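Local coordinates for protein superoxide dismutase [Cu-Zn] (Bacteroidetes bacterium GWA2_30_7, PDB 7B4P) that probably catalyses the dismutation of superoxide radicals to molecular oxygen and hydrogen peroxide, using a copper ion held beside a zinc ion, at residues 51-56 with 120-125. Residues are numbered along the deposited sequence; the frame is centred on the assembly and turned at random.
With CU (copper (II) ion), chain E.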
ATOM      1  N   HIS A  51      11.832   4.965   7.666  1.00 76.08           N
ATOM      2  CA  HIS A  51      10.980   6.187   7.686  1.00 77.48           C
ATOM      3  C   HIS A  51       9.634   5.936   7.000  1.00 76.63           C
ATOM      4  O   HIS A  51       9.560   5.044   6.132  1.00 73.91           O
ATOM      5  CB  HIS A  51      11.693   7.358   6.997  1.00 79.23           C
ATOM      6  CG  HIS A  51      13.096   7.589   7.446  1.00 79.87           C
ATOM      7  ND1 HIS A  51      14.160   7.585   6.565  1.00 79.62           N
ATOM      8  CD2 HIS A  51      13.614   7.838   8.666  1.00 81.37           C
ATOM      9  CE1 HIS A  51      15.275   7.819   7.225  1.00 81.10           C
ATOM     10  NE2 HIS A  51      14.967   7.977   8.515  1.00 82.16           N
ATOM     11  N   ILE A  52       8.621   6.724   7.378  1.00 79.12           N
ATOM     12  CA  ILE A  52       7.345   6.901   6.623  1.00 79.90           C
ATOM     13  C   ILE A  52       7.512   8.129   5.718  1.00 82.40           C
ATOM     14  O   ILE A  52       7.845   9.206   6.248  1.00 85.28           O
ATOM     15  CB  ILE A  52       6.144   7.042   7.582  1.00 81.37           C
ATOM     16  CG1 ILE A  52       5.958   5.795   8.451  1.00 79.97           C
ATOM     17  CG2 ILE A  52       4.877   7.389   6.813  1.00 82.51           C
ATOM     18  CD1 ILE A  52       5.055   6.004   9.647  1.00 82.03           C
ATOM     19  N   HIS A  53       7.306   7.967   4.408  1.00 82.45           N
ATOM     20  CA  HIS A  53       7.444   9.035   3.381  1.00 85.74           C
ATOM     21  C   HIS A  53       6.052   9.516   2.953  1.00 87.67           C
ATOM     22  O   HIS A  53       5.098   8.731   3.071  1.00 85.81           O
ATOM     23  CB  HIS A  53       8.308   8.537   2.214  1.00 84.98           C
ATOM     24  CG  HIS A  53       9.759   8.433   2.546  1.00 85.20           C
ATOM     25  ND1 HIS A  53      10.732   9.085   1.815  1.00 87.02           N
ATOM     26  CD2 HIS A  53      10.404   7.771   3.533  1.00 83.80           C
ATOM     27  CE1 HIS A  53      11.914   8.820   2.328  1.00 86.93           C
ATOM     28  NE2 HIS A  53      11.742   8.017   3.385  1.00 84.75           N
ATOM     29  N   GLU A  54       5.951  10.763   2.481  1.00 91.73           N
ATOM     30  CA  GLU A  54       4.667  11.507   2.324  1.00 95.04           C
ATOM     31  C   GLU A  54       3.789  10.858   1.243  1.00 93.66           C
ATOM     32  O   GLU A  54       2.566  10.781   1.467  1.00 93.74           O
ATOM     33  CB  GLU A  54       4.922  12.991   2.036  1.00100.11           C
ATOM     34  CG  GLU A  54       5.592  13.268   0.699  1.00101.53           C
ATOM     35  CD  GLU A  54       6.120  14.684   0.552  1.00106.33           C
ATOM     36  OE1 GLU A  54       5.429  15.615   1.016  1.00109.87           O
ATOM     37  OE2 GLU A  54       7.219  14.853  -0.021  1.00107.17           O
ATOM     38  N   CYS A  55       4.372  10.419   0.123  1.00 92.57           N
ATOM     39  CA  CYS A  55       3.636   9.816  -1.024  1.00 91.98           C
ATOM     40  C   CYS A  55       3.674   8.285  -0.923  1.00 88.47           C
ATOM     41  O   CYS A  55       4.770   7.732  -0.701  1.00 86.88           O
ATOM     42  CB  CYS A  55       4.196  10.291  -2.362  1.00 93.65           C
ATOM     43  SG  CYS A  55       3.700  11.982  -2.792  1.00 98.72           S
ATOM     44  N   GLY A  56       2.512   7.639  -1.070  1.00 87.90           N
ATOM     45  CA  GLY A  56       2.354   6.170  -1.087  1.00 85.41           C
ATOM     46  C   GLY A  56       2.508   5.613  -2.492  1.00 85.33           C
ATOM     47  O   GLY A  56       1.576   4.929  -2.968  1.00 84.98           O
ATOM     48  N   GLY A 120      -2.022   5.107   3.834  1.00 79.16           N
ATOM     49  CA  GLY A 120      -1.845   5.547   2.438  1.00 79.77           C
ATOM     50  C   GLY A 120      -0.489   6.193   2.201  1.00 79.64           C
ATOM     51  O   GLY A 120      -0.225   6.604   1.054  1.00 79.59           O
ATOM     52  N   ARG A 121       0.341   6.290   3.244  1.00 79.80           N
ATOM     53  CA  ARG A 121       1.747   6.763   3.146  1.00 80.28           C
ATOM     54  C   ARG A 121       2.628   5.558   2.803  1.00 77.44           C
ATOM     55  O   ARG A 121       2.098   4.431   2.775  1.00 76.15           O
ATOM     56  CB  ARG A 121       2.190   7.433   4.449  1.00 82.01           C
ATOM     57  CG  ARG A 121       1.257   8.531   4.945  1.00 85.55           C
ATOM     58  CD  ARG A 121       1.166   9.703   3.989  1.00 88.05           C
ATOM     59  NE  ARG A 121       0.130  10.652   4.374  1.00 91.79           N
ATOM     60  CZ  ARG A 121      -0.191  11.746   3.689  1.00 94.76           C
ATOM     61  NH1 ARG A 121       0.445  12.050   2.569  1.00 94.53           N
ATOM     62  NH2 ARG A 121      -1.153  12.538   4.133  1.00 98.34           N
ATOM     63  N   SER A 122       3.919   5.791   2.560  1.00 77.31           N
ATOM     64  CA  SER A 122       4.909   4.749   2.183  1.00 75.54           C
ATOM     65  C   SER A 122       5.911   4.531   3.321  1.00 74.93           C
ATOM     66  O   SER A 122       6.239   5.506   4.017  1.00 75.72           O
ATOM     67  CB  SER A 122       5.617   5.107   0.902  1.00 76.36           C
ATOM     68  OG  SER A 122       6.236   6.380   1.000  1.00 78.25           O
ATOM     69  N   MET A 123       6.349   3.282   3.499  1.00 73.87           N
ATOM     70  CA  MET A 123       7.554   2.902   4.283  1.00 73.57           C
ATOM     71  C   MET A 123       8.737   2.832   3.312  1.00 72.52           C
ATOM     72  O   MET A 123       8.563   2.255   2.224  1.00 70.88           O
ATOM     73  CB  MET A 123       7.381   1.537   4.962  1.00 73.26           C
ATOM     74  CG  MET A 123       6.431   1.541   6.154  1.00 74.43           C
ATOM     75  SD  MET A 123       7.008   2.547   7.552  1.00 77.48           S
ATOM     76  CE  MET A 123       8.720   2.029   7.670  1.00 76.99           C
ATOM     77  N   ILE A 124       9.879   3.409   3.691  1.00 73.32           N
ATOM     78  CA  ILE A 124      11.153   3.362   2.913  1.00 73.96           C
ATOM     79  C   ILE A 124      12.272   2.864   3.834  1.00 73.31           C
ATOM     80  O   ILE A 124      12.440   3.439   4.928  1.00 74.06           O
ATOM     81  CB  ILE A 124      11.487   4.740   2.304  1.00 76.69           C
ATOM     82  CG1 ILE A 124      10.497   5.136   1.205  1.00 77.41           C
ATOM     83  CG2 ILE A 124      12.924   4.789   1.804  1.00 77.67           C
ATOM     84  CD1 ILE A 124      10.621   4.323  -0.065  1.00 76.85           C
ATOM     85  N   VAL A 125      12.996   1.830   3.401  1.00 72.36           N
ATOM     86  CA  VAL A 125      14.257   1.357   4.039  1.00 72.24           C
ATOM     87  C   VAL A 125      15.419   1.879   3.190  1.00 73.48           C
ATOM     88  O   VAL A 125      15.359   1.734   1.951  1.00 72.45           O
ATOM     89  CB  VAL A 125      14.286  -0.177   4.177  1.00 71.26           C
ATOM     90  CG1 VAL A 125      15.483  -0.638   4.993  1.00 72.22           C
ATOM     91  CG2 VAL A 125      12.996  -0.709   4.782  1.00 70.32           C
TER
HETATM   92 CU    CU E 201      13.442   7.758   4.521  1.00 90.29          CU
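Ile124 lies over one face of the His53 ring, its CG1 3.6 Å from the ring centroid in a CH-pi contact offset toward the rim, while the backbone carbon of His51 sits in plane at the ring's edge. Beta-branched isoleucine suits this place by offering CB and CG1 together to the ring. With CG anti to its own carbonyl carbon (chi1 -73°), His53 points NE2 at the copper, 2.1 Å away; His51 binds the same ion through ND1. Histidine suits both places because its second nitrogen stays available for a positioning bond: His53 ND1 to Gly67 O, His51 NE2 to the Asp130 carboxylate. These two histidines on strand 46-53, with His126 from strand 122-126, give three of the histidine ligands expected of the copper site in this family. The other flat group, the Arg121 guanidinium, carried by a long chain bent at chi2, meets Glu54 O at its edge, NH1 donating almost within its own plane over 2.7 Å at 166°. A leucine in place of Arg121 would probably cost Glu54 O the NH1 bond and leave the turn after His53 less firmly tied. Ser122, short and hydroxyl-bearing, gives its OG to Cys55 O at 2.6 Å, so the loop is gripped twice. Alongside these bonds the backbones pair antiparallel, His51 with Ile124 and His53 with Ser122 as hydrogen-bonded pairs. Between them the non-hydrogen-bonded pair Ile52 and Met123 turns to the opposite face, where the flexible thioether brings SD to 3.5 Å from Ile52 CG1 and both side chains pack on Leu90. In the beta-barrel of this family, strand 46-53 runs between 89-95 and 122-126, and 143-151 follows on the far side of 122-126; Arg121 also packs on Ile151 of the second subunit, placing the loop end of the contact at the dimer interface.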